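Probable glucarate dehydratase (Mycobacterium smegmatis str. MC2 155, PDB 3VDG) probably dehydrates glucarate or a related acid sugar, as a metal-dependent member of the enolase superfamily. Local coordinates at residues 258-271 against 284-296. Sequence-based numbering, arbitrary orientation. Where two conformers were deposited one is given.
Sequences AAGLEGVLEYLEDP and QAPMPLATNMCVV. With NA (sodium ion), chain C; FMT (formic acid), chain B.
Ala290 lays its CB over one face of the Tyr267 ring, 3.5 Å above the plane and displaced toward the rim; Glu269 CD sits at the ring edge, in plane, and Tyr367 meets the ring edge-to-face. Tyr267 OH is hydrogen-bonded to Ser341 OG. The Glu269 carboxylate and the Asn292 amide are turned 85° apart, and each gives the sodium ion one oxygen, Glu269 OE2 and Asn292 OD1, both at 2.2 Å from it. Asp244 and two waters complete the shell, while Glu269 OE1 forms a salt bridge with Lys214. Strands 267-269 and 289-291 are parallel neighbours in the barrel domain of the enolase superfamily, joined by helix 275-284 in a beta-alpha-beta crossover, with the metal at their C-terminal ends. Leu268 N to Pro288 O, Ala290 N to Leu268 O and Asp270 N to Ala290 O hold them in register. Just past strand 267-269, the Asp270 carboxylate takes Thr291 OG1 on OD1 (2.6 Å) and Asn292 N on OD2 (2.9 Å), both through syn lone pairs. OD2 also accepts from a metal-bound water, making Asp270 a second-shell residue. With chi1 at -172°, Thr291 swings OG1 away from its own N, where it donates to Asp270 and accepts from Met293 N (ST turn) and Cys294 N (ST motif). Before the strands, Met287 folds back at chi2 and chi3 (-67° and -71°), bringing CE to 3.5 Å from both Ala258 O and Leu261 O.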
# COMPACT_ATOMS: atom_id res chain seq x y z
N ALA A 258 -1.57 -30.32 15.09
CA ALA A 258 -1.41 -30.13 13.64
C ALA A 258 -1.25 -31.47 12.91
O ALA A 258 -1.87 -31.71 11.86
CB ALA A 258 -0.25 -29.19 13.34
N ALA A 259 -0.43 -32.36 13.46
CA ALA A 259 -0.22 -33.67 12.83
C ALA A 259 -1.52 -34.43 12.81
O ALA A 259 -1.89 -35.01 11.81
CB ALA A 259 0.86 -34.46 13.56
N GLY A 260 -2.25 -34.37 13.92
CA GLY A 260 -3.52 -35.06 14.03
C GLY A 260 -4.60 -34.49 13.14
O GLY A 260 -5.55 -35.18 12.81
N LEU A 261 -4.48 -33.22 12.76
CA LEU A 261 -5.50 -32.63 11.89
C LEU A 261 -4.99 -32.42 10.45
O LEU A 261 -5.59 -31.65 9.67
CB LEU A 261 -6.04 -31.32 12.49
CG LEU A 261 -6.84 -31.45 13.79
CD1 LEU A 261 -7.20 -30.08 14.33
CD2 LEU A 261 -8.09 -32.31 13.58
N GLU A 262 -3.90 -33.09 10.10
CA GLU A 262 -3.39 -33.01 8.74
C GLU A 262 -4.53 -33.27 7.76
O GLU A 262 -5.30 -34.21 7.94
CB GLU A 262 -2.26 -34.02 8.52
CG GLU A 262 -1.79 -34.07 7.07
CD GLU A 262 -0.44 -34.73 6.90
OE1 GLU A 262 0.06 -35.33 7.87
OE2 GLU A 262 0.14 -34.64 5.80
N GLY A 263 -4.66 -32.43 6.75
CA GLY A 263 -5.67 -32.62 5.71
C GLY A 263 -7.08 -32.23 6.10
O GLY A 263 -8.01 -32.35 5.31
N VAL A 264 -7.26 -31.76 7.33
CA VAL A 264 -8.58 -31.37 7.80
C VAL A 264 -8.75 -29.84 7.88
O VAL A 264 -9.83 -29.31 7.54
CB VAL A 264 -8.90 -31.99 9.19
CG1 VAL A 264 -10.31 -31.64 9.61
CG2 VAL A 264 -8.73 -33.50 9.16
N LEU A 265 -7.71 -29.13 8.31
CA LEU A 265 -7.79 -27.67 8.49
C LEU A 265 -7.29 -26.90 7.28
O LEU A 265 -6.27 -27.24 6.70
CB LEU A 265 -6.97 -27.21 9.69
CG LEU A 265 -7.41 -27.67 11.08
CD1 LEU A 265 -6.42 -27.12 12.11
CD2 LEU A 265 -8.83 -27.23 11.39
N GLU A 266 -7.99 -25.83 6.94
CA GLU A 266 -7.52 -24.88 5.96
C GLU A 266 -6.33 -24.08 6.52
O GLU A 266 -5.32 -23.85 5.85
CB GLU A 266 -8.67 -23.95 5.60
CG GLU A 266 -8.31 -22.85 4.64
CD GLU A 266 -9.52 -22.10 4.14
OE1 GLU A 266 -10.22 -21.45 4.96
OE2 GLU A 266 -9.76 -22.18 2.91
N TYR A 267 -6.43 -23.65 7.77
CA TYR A 267 -5.24 -23.18 8.47
C TYR A 267 -5.46 -23.32 9.97
O TYR A 267 -6.57 -23.54 10.41
CB TYR A 267 -4.85 -21.74 8.09
CG TYR A 267 -5.91 -20.63 8.22
CD1 TYR A 267 -6.36 -19.94 7.09
CD2 TYR A 267 -6.41 -20.24 9.46
CE1 TYR A 267 -7.29 -18.91 7.19
CE2 TYR A 267 -7.34 -19.21 9.58
CZ TYR A 267 -7.78 -18.54 8.44
OH TYR A 267 -8.71 -17.51 8.53
N LEU A 268 -4.38 -23.22 10.73
CA LEU A 268 -4.43 -23.28 12.20
C LEU A 268 -3.98 -21.93 12.76
O LEU A 268 -2.87 -21.50 12.48
CB LEU A 268 -3.46 -24.37 12.68
CG LEU A 268 -3.29 -24.56 14.18
CD1 LEU A 268 -4.62 -25.03 14.76
CD2 LEU A 268 -2.21 -25.60 14.44
N GLU A 269 -4.85 -21.23 13.51
CA GLU A 269 -4.51 -19.86 13.91
C GLU A 269 -3.92 -19.85 15.31
O GLU A 269 -4.49 -20.46 16.21
CB GLU A 269 -5.75 -18.93 13.99
CG GLU A 269 -6.81 -19.09 12.93
CD GLU A 269 -7.96 -18.11 13.13
OE1 GLU A 269 -9.08 -18.39 12.64
OE2 GLU A 269 -7.75 -17.06 13.80
N ASP A 270 -2.82 -19.12 15.49
CA ASP A 270 -2.24 -18.89 16.82
C ASP A 270 -2.32 -20.09 17.74
O ASP A 270 -2.93 -20.02 18.82
CB ASP A 270 -2.92 -17.68 17.49
CG ASP A 270 -2.61 -16.39 16.76
OD1 ASP A 270 -1.41 -16.14 16.55
OD2 ASP A 270 -3.56 -15.65 16.37
N PRO A 271 -1.71 -21.21 17.33
CA PRO A 271 -1.69 -22.34 18.26
C PRO A 271 -0.90 -22.06 19.55
O PRO A 271 -1.25 -22.57 20.60
CB PRO A 271 -1.00 -23.46 17.44
CG PRO A 271 -0.24 -22.74 16.36
CD PRO A 271 -1.08 -21.53 16.03
N GLN A 284 6.90 -27.80 11.40
CA GLN A 284 6.38 -29.17 11.39
C GLN A 284 4.93 -29.25 10.90
O GLN A 284 4.51 -30.27 10.39
CB GLN A 284 6.50 -29.82 12.77
CG GLN A 284 7.92 -29.85 13.34
CD GLN A 284 8.07 -30.81 14.52
OE1 GLN A 284 7.60 -31.95 14.47
NE2 GLN A 284 8.74 -30.36 15.57
N ALA A 285 4.17 -28.17 11.07
CA ALA A 285 2.75 -28.21 10.73
C ALA A 285 2.52 -28.36 9.22
O ALA A 285 3.13 -27.66 8.42
CB ALA A 285 2.05 -26.96 11.25
N PRO A 286 1.66 -29.31 8.84
CA PRO A 286 1.39 -29.53 7.42
C PRO A 286 0.47 -28.46 6.84
O PRO A 286 0.55 -28.17 5.65
CB PRO A 286 0.74 -30.92 7.39
CG PRO A 286 0.18 -31.12 8.76
CD PRO A 286 1.06 -30.33 9.71
N MET A 287 -0.39 -27.86 7.65
CA MET A 287 -1.21 -26.73 7.16
C MET A 287 -0.55 -25.40 7.52
O MET A 287 0.29 -25.33 8.42
CB MET A 287 -2.65 -26.79 7.69
CG MET A 287 -2.83 -26.50 9.19
SD MET A 287 -2.12 -27.72 10.34
CE MET A 287 -3.27 -29.08 10.08
N PRO A 288 -0.92 -24.33 6.81
CA PRO A 288 -0.36 -23.01 7.12
C PRO A 288 -0.79 -22.54 8.51
O PRO A 288 -1.90 -22.86 8.94
CB PRO A 288 -1.03 -22.09 6.07
CG PRO A 288 -1.62 -22.99 5.04
CD PRO A 288 -1.89 -24.30 5.70
N LEU A 289 0.09 -21.81 9.21
CA LEU A 289 -0.30 -21.14 10.44
C LEU A 289 -0.75 -19.72 10.11
O LEU A 289 -0.13 -19.05 9.28
CB LEU A 289 0.88 -21.05 11.42
CG LEU A 289 1.44 -22.39 11.92
CD1 LEU A 289 2.31 -22.11 13.14
CD2 LEU A 289 0.28 -23.32 12.26
N ALA A 290 -1.80 -19.28 10.78
CA ALA A 290 -2.32 -17.93 10.65
C ALA A 290 -2.20 -17.22 11.99
O ALA A 290 -2.09 -17.87 13.03
CB ALA A 290 -3.78 -17.97 10.23
N THR A 291 -2.23 -15.89 11.98
CA THR A 291 -2.20 -15.17 13.23
C THR A 291 -3.01 -13.87 13.21
O THR A 291 -3.11 -13.21 12.18
CB THR A 291 -0.77 -14.80 13.62
OG1 THR A 291 -0.78 -14.24 14.95
CG2 THR A 291 -0.23 -13.75 12.66
N ASN A 292 -3.58 -13.52 14.36
CA ASN A 292 -3.93 -12.14 14.68
C ASN A 292 -3.48 -11.82 16.09
O ASN A 292 -4.14 -11.08 16.82
CB ASN A 292 -5.43 -11.91 14.61
CG ASN A 292 -6.22 -12.93 15.41
OD1 ASN A 292 -6.87 -13.80 14.83
ND2 ASN A 292 -6.16 -12.84 16.73
N MET A 293 -2.36 -12.41 16.50
CA MET A 293 -1.86 -12.15 17.83
C MET A 293 -0.40 -11.78 17.80
O MET A 293 0.01 -10.86 18.47
CB MET A 293 -2.09 -13.34 18.77
CG MET A 293 -3.54 -13.56 19.13
SD MET A 293 -3.77 -15.05 20.15
CE MET A 293 -3.22 -14.39 21.73
N CYS A 294 0.41 -12.47 17.00
CA CYS A 294 1.83 -12.12 16.98
C CYS A 294 2.21 -11.20 15.82
O CYS A 294 3.34 -10.73 15.75
CB CYS A 294 2.73 -13.37 17.06
SG CYS A 294 2.50 -14.52 15.70
N VAL A 295 1.26 -10.94 14.92
CA VAL A 295 1.42 -9.90 13.90
C VAL A 295 0.14 -9.03 13.87
O VAL A 295 -0.85 -9.38 13.22
CB VAL A 295 1.66 -10.49 12.49
CG1 VAL A 295 1.87 -9.37 11.48
CG2 VAL A 295 2.87 -11.40 12.48
N VAL A 296 0.18 -7.90 14.58
CA VAL A 296 -0.98 -7.02 14.72
C VAL A 296 -0.60 -5.56 14.46
O VAL A 296 -1.43 -4.64 14.64
CB VAL A 296 -1.65 -7.15 16.12
CG1 VAL A 296 -2.25 -8.54 16.30
CG2 VAL A 296 -0.65 -6.85 17.23
NA NA C . -7.82 -15.66 15.51
C FMT B . -9.63 -13.25 19.17
O1 FMT B . -8.92 -13.97 18.49
O2 FMT B . -9.67 -11.93 18.96
O HOH W 1 -6.23 -15.84 17.25
O HOH W 2 -9.71 -14.58 16.20